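Local coordinates for protein intracellular growth locus, subunit C (Francisella tularensis subsp. tularensis, PDB 2QWU) that is a pathogenicity-island protein that probably supports intracellular growth and host-cell invasion, though its molecular role is not established, at residues 109-114 with 151-156. The protein carries 2 engineered substitutions. Sequence-based numbering, arbitrary orientation.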
# COMPACT_ATOMS: atom_id res chain seq x y z
N SER A 109 16.73 13.80 2.93
CA SER A 109 16.88 15.25 2.92
C SER A 109 15.66 15.99 3.49
O SER A 109 15.79 17.01 4.18
CB SER A 109 17.13 15.71 1.50
OG SER A 109 18.48 15.36 1.15
N ILE A 110 14.47 15.52 3.14
CA ILE A 110 13.27 16.18 3.64
C ILE A 110 13.07 15.82 5.08
O ILE A 110 12.72 16.66 5.91
CB ILE A 110 12.06 15.77 2.85
CG1 ILE A 110 12.31 16.21 1.41
CG2 ILE A 110 10.81 16.41 3.47
CD1 ILE A 110 11.38 15.61 0.35
N LEU A 111 13.32 14.57 5.40
CA LEU A 111 13.19 14.11 6.76
C LEU A 111 14.08 14.87 7.75
O LEU A 111 13.68 15.10 8.90
CB LEU A 111 13.55 12.63 6.83
CG LEU A 111 13.30 11.99 8.19
CD1 LEU A 111 11.79 11.94 8.48
CD2 LEU A 111 13.85 10.60 8.16
N GLN A 112 15.30 15.25 7.32
CA GLN A 112 16.23 15.97 8.20
C GLN A 112 15.96 17.48 8.20
O GLN A 112 16.32 18.17 9.13
CB GLN A 112 17.67 15.69 7.76
CG GLN A 112 18.12 14.30 8.12
CD GLN A 112 19.51 13.96 7.59
OE1 GLN A 112 20.50 14.67 7.86
NE2 GLN A 112 19.59 12.86 6.83
N ALA A 113 15.35 17.99 7.15
CA ALA A 113 15.06 19.40 7.08
C ALA A 113 13.82 19.62 7.96
O ALA A 113 13.93 20.23 9.01
CB ALA A 113 14.80 19.81 5.62
N SER A 114 12.67 19.08 7.55
CA SER A 114 11.43 19.22 8.35
C SER A 114 10.64 17.95 8.12
O SER A 114 9.96 17.78 7.12
CB SER A 114 10.62 20.42 7.87
OG SER A 114 9.51 20.62 8.75
N ILE A 151 5.72 10.64 11.68
CA ILE A 151 5.28 11.12 12.98
C ILE A 151 6.40 12.09 13.42
O ILE A 151 6.13 13.20 13.92
CB ILE A 151 5.18 9.98 14.01
CG1 ILE A 151 3.94 9.11 13.70
CG2 ILE A 151 5.09 10.58 15.41
CD1 ILE A 151 4.03 7.70 14.25
N SER A 152 7.64 11.67 13.20
CA SER A 152 8.82 12.47 13.53
C SER A 152 10.03 11.81 12.90
O SER A 152 9.95 10.67 12.47
CB SER A 152 9.01 12.50 15.05
OG SER A 152 9.48 11.24 15.50
N ALA A 153 11.15 12.51 12.84
CA ALA A 153 12.34 11.92 12.26
C ALA A 153 12.80 10.74 13.08
O ALA A 153 13.25 9.72 12.53
CB ALA A 153 13.47 12.95 12.17
N LYS A 154 12.69 10.85 14.39
CA LYS A 154 13.15 9.74 15.22
C LYS A 154 12.33 8.45 15.11
O LYS A 154 12.89 7.34 15.19
CB LYS A 154 13.25 10.19 16.67
CG LYS A 154 14.67 10.55 17.05
CD LYS A 154 14.69 11.63 18.10
CE LYS A 154 16.13 12.03 18.47
NZ LYS A 154 16.09 13.07 19.53
N ALA A 155 11.02 8.59 14.92
CA ALA A 155 10.14 7.42 14.82
C ALA A 155 10.19 6.75 13.42
O ALA A 155 9.89 5.57 13.27
CB ALA A 155 8.68 7.86 15.12
N PHE A 156 10.58 7.53 12.43
CA PHE A 156 10.62 7.09 11.04
C PHE A 156 11.75 6.18 10.63
O PHE A 156 12.90 6.30 11.11
CB PHE A 156 10.62 8.34 10.16
CG PHE A 156 10.57 8.05 8.72
CD1 PHE A 156 9.34 7.90 8.08
CD2 PHE A 156 11.75 8.00 7.96
CE1 PHE A 156 9.30 7.72 6.71
CE2 PHE A 156 11.71 7.81 6.57
CZ PHE A 156 10.49 7.68 5.96
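Leu111 and Phe156 both set CG opposite their own backbone N, with chi1 at -174° and -176°, and these torsions send the two side chains at each other. The leucine reaches out from the last turns of helix 97-114. The phenylalanine comes from the end of the loop between strands 147-150 and 157-162. The methyl CD2 of Leu111 meets the ring at one ortho carbon, 3.3 Å from Phe156 CD2, a close approach for two carbons. It comes in at a slant, and the meta carbon lies farther off, with Phe156 CE2 3.9 Å from Leu111 CD2. The other branch lies between loop backbone and ring, with Leu111 CD1 3.8 Å from Ala153 CA and 4.0 Å from Phe156 CD2. Ala153 adds its methyl group alongside the stem of the leucine, with Ala153 CB 4.1 Å from Leu111 CG. One leucine thus bridges the alanine and the ring.

The loop has its own internal bonding. Ser152 OG accepts the backbone N-H of Ala155 at 3.1 Å and 155°, which makes an ST motif. The same turn is closed by a bond from Phe156 N to Ser152 O.

Pro150 touches both Leu111 and Phe156, and the ring also packs on Met118, Ile180 and Leu183. The contact therefore joins the C-terminal part of helix 97-114 to the loop after strand 147-150, and through Phe156 to strand 173-184 of the main antiparallel sheet. No hydrogen bond or salt bridge crosses between the two segments, which implies that they meet through apolar side-chain contacts, over a modest 161 Å² of buried surface.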